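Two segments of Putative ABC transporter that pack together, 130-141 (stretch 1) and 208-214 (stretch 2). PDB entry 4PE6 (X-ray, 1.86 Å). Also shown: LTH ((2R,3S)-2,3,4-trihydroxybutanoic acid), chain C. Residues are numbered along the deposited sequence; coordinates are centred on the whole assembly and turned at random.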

# COMPACT_ATOMS: atom_id res chain seq x y z
N ASP A 130 -8.23 -7.28 -5.03
CA ASP A 130 -8.58 -8.06 -3.85
C ASP A 130 -8.74 -7.18 -2.61
O ASP A 130 -9.69 -7.34 -1.85
CB ASP A 130 -7.53 -9.14 -3.58
CG ASP A 130 -7.64 -10.32 -4.53
OD1 ASP A 130 -8.58 -10.35 -5.35
OD2 ASP A 130 -6.76 -11.19 -4.47
N TRP A 131 -7.80 -6.24 -2.43
CA TRP A 131 -7.86 -5.30 -1.31
C TRP A 131 -9.17 -4.55 -1.35
O TRP A 131 -9.94 -4.60 -0.41
CB TRP A 131 -6.67 -4.35 -1.37
CG TRP A 131 -6.65 -3.21 -0.36
CD1 TRP A 131 -7.57 -2.94 0.61
CD2 TRP A 131 -5.67 -2.19 -0.29
NE1 TRP A 131 -7.20 -1.79 1.31
CE2 TRP A 131 -6.04 -1.32 0.77
CE3 TRP A 131 -4.51 -1.91 -1.02
CZ2 TRP A 131 -5.29 -0.19 1.12
CZ3 TRP A 131 -3.76 -0.79 -0.66
CH2 TRP A 131 -4.15 0.04 0.42
N ALA A 132 -9.43 -3.86 -2.46
CA ALA A 132 -10.68 -3.10 -2.55
C ALA A 132 -11.92 -3.94 -2.29
O ALA A 132 -12.89 -3.45 -1.72
CB ALA A 132 -10.79 -2.37 -3.89
N THR A 133 -11.90 -5.22 -2.71
CA THR A 133 -13.04 -6.09 -2.52
C THR A 133 -13.17 -6.47 -1.04
O THR A 133 -14.25 -6.42 -0.47
CB THR A 133 -12.94 -7.34 -3.43
OG1 THR A 133 -12.84 -6.93 -4.80
CG2 THR A 133 -14.18 -8.26 -3.28
N TYR A 134 -12.05 -6.82 -0.41
CA TYR A 134 -12.05 -7.14 1.02
C TYR A 134 -12.42 -5.93 1.90
O TYR A 134 -12.89 -6.10 3.02
CB TYR A 134 -10.69 -7.67 1.47
CG TYR A 134 -10.40 -9.10 1.06
CD1 TYR A 134 -11.31 -10.12 1.31
CD2 TYR A 134 -9.18 -9.44 0.46
CE1 TYR A 134 -11.04 -11.43 0.95
CE2 TYR A 134 -8.90 -10.74 0.09
CZ TYR A 134 -9.82 -11.73 0.34
OH TYR A 134 -9.54 -13.01 -0.03
N ALA A 135 -12.23 -4.72 1.38
CA ALA A 135 -12.54 -3.51 2.15
C ALA A 135 -14.00 -3.13 2.00
O ALA A 135 -14.59 -2.58 2.92
CB ALA A 135 -11.67 -2.36 1.69
N ALA A 136 -14.58 -3.42 0.84
CA ALA A 136 -15.92 -2.95 0.55
C ALA A 136 -16.97 -4.03 0.81
O ALA A 136 -17.94 -3.79 1.52
CB ALA A 136 -16.01 -2.44 -0.87
N LYS A 137 -16.78 -5.22 0.24
CA LYS A 137 -17.87 -6.20 0.27
C LYS A 137 -18.29 -6.65 1.68
O LYS A 137 -19.48 -6.62 2.00
CB LYS A 137 -17.57 -7.42 -0.63
CG LYS A 137 -18.76 -8.33 -0.81
CD LYS A 137 -18.57 -9.27 -2.00
CE LYS A 137 -19.71 -10.27 -2.17
NZ LYS A 137 -21.05 -9.67 -1.92
N PRO A 138 -17.34 -7.08 2.53
CA PRO A 138 -17.74 -7.45 3.89
C PRO A 138 -18.35 -6.29 4.68
O PRO A 138 -19.19 -6.51 5.58
CB PRO A 138 -16.43 -7.92 4.55
CG PRO A 138 -15.43 -8.07 3.45
CD PRO A 138 -15.89 -7.20 2.32
N VAL A 139 -17.93 -5.07 4.36
CA VAL A 139 -18.45 -3.89 5.04
C VAL A 139 -19.92 -3.67 4.66
O VAL A 139 -20.77 -3.44 5.53
CB VAL A 139 -17.58 -2.66 4.75
CG1 VAL A 139 -18.26 -1.38 5.18
CG2 VAL A 139 -16.23 -2.80 5.45
N LEU A 140 -20.23 -3.79 3.38
CA LEU A 140 -21.60 -3.65 2.94
C LEU A 140 -22.48 -4.79 3.47
O LEU A 140 -23.64 -4.56 3.84
CB LEU A 140 -21.66 -3.58 1.42
CG LEU A 140 -20.97 -2.31 0.88
CD1 LEU A 140 -20.74 -2.39 -0.61
CD2 LEU A 140 -21.78 -1.06 1.22
N GLU A 141 -21.94 -6.01 3.50
CA GLU A 141 -22.67 -7.12 4.11
C GLU A 141 -22.97 -6.84 5.57
O GLU A 141 -24.07 -7.12 6.03
CB GLU A 141 -21.91 -8.45 3.99
CG GLU A 141 -21.88 -9.02 2.59
CD GLU A 141 -23.21 -9.60 2.13
OE1 GLU A 141 -23.79 -10.45 2.85
OE2 GLU A 141 -23.64 -9.23 1.03
N ASP A 208 -23.64 4.60 8.07
CA ASP A 208 -23.50 3.22 8.57
C ASP A 208 -22.10 2.64 8.35
O ASP A 208 -21.62 1.78 9.12
CB ASP A 208 -24.57 2.36 7.93
CG ASP A 208 -25.96 2.91 8.20
OD1 ASP A 208 -26.35 2.85 9.37
OD2 ASP A 208 -26.64 3.43 7.28
N ALA A 209 -21.43 3.09 7.31
CA ALA A 209 -20.09 2.61 7.03
C ALA A 209 -19.26 3.65 6.29
O ALA A 209 -19.79 4.45 5.53
CB ALA A 209 -20.15 1.33 6.21
N VAL A 210 -17.95 3.56 6.48
CA VAL A 210 -17.01 4.35 5.72
C VAL A 210 -15.99 3.45 5.07
O VAL A 210 -15.16 2.83 5.75
CB VAL A 210 -16.32 5.41 6.58
CG1 VAL A 210 -15.42 6.28 5.72
CG2 VAL A 210 -17.38 6.24 7.30
N ILE A 211 -16.07 3.35 3.74
CA ILE A 211 -15.21 2.49 2.95
C ILE A 211 -14.02 3.32 2.51
O ILE A 211 -14.14 4.20 1.64
CB ILE A 211 -15.96 1.90 1.74
CG1 ILE A 211 -17.15 1.06 2.20
CG2 ILE A 211 -15.02 1.04 0.91
CD1 ILE A 211 -18.00 0.50 1.08
N GLY A 212 -12.88 3.04 3.12
CA GLY A 212 -11.70 3.82 2.89
C GLY A 212 -10.48 3.02 2.54
O GLY A 212 -10.57 1.84 2.16
N CYS A 213 -9.34 3.68 2.69
CA CYS A 213 -8.03 3.12 2.38
C CYS A 213 -7.19 3.18 3.66
O CYS A 213 -6.52 4.19 3.91
CB CYS A 213 -7.35 3.94 1.29
SG CYS A 213 -5.72 3.34 0.83
N GLY A 214 -7.27 2.14 4.48
CA GLY A 214 -6.48 2.03 5.70
C GLY A 214 -6.52 3.32 6.52
O GLY A 214 -5.48 3.83 6.93
O1 LTH C . -1.40 3.08 1.16
C1 LTH C . -0.56 3.39 0.25
O LTH C . 0.13 4.44 0.21
C2 LTH C . -0.27 2.36 -0.87
O2 LTH C . 0.67 2.90 -1.84
C3 LTH C . -1.52 1.97 -1.62
O3 LTH C . -2.12 3.13 -2.20
C4 LTH C . -1.14 1.00 -2.75
O4 LTH C . -0.64 -0.20 -2.10
O HOH W 1 -8.76 -0.20 3.38

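What fills the centre of the contact? Ile211 does, burying more area than any other residue here. Its CA-to-CB bond points toward the helix, and the side chain, in the m, t rotamer, meets three apolar side chains. The closest approaches are CG2 to Ala136 CB at 4.0 Å, CG1 to Val139 CG1 at 4.0 Å, and CD1 to Leu140 CD2 at 4.1 Å; CD1 also comes close to Ala136 CB. A branched, purely apolar side chain suits this pocket, where no hydrogen bond crosses between the stretches.

How do the backbones come so near? Helix and strand run nearly antiparallel, their axes 8.8 Å apart at closest approach. An alanine lies at each close point: Ala136 CA is 6.0 Å from Ile211 CA, and Ala209 CB is 3.5 Å from Val139 CG1. Val210, between two inward-pointing strand neighbours, points away.

What does the helix kink leave behind? Pro138 has no amide hydrogen to give the preceding turn, and Val139 N, which would regularly pair with Ala135 O, makes no such bond either. Ala135 O, buried near Ile211 CG2 (4.2 Å), finds no partner in the model.

Where does the contact turn polar? At Trp131 NE1, just beyond a last apolar contact in which Trp131 CZ2 packs 3.6 Å from Cys213 SG, with the sulfur oblique to the ring. One water O accepts from Trp131 NE1 and Gly214 N, each at 3.0 Å, bridging the stretches, and lies 3.0 Å from Gly212 O, an acceptor within its reach. Gly214 has the positive phi that favours glycine.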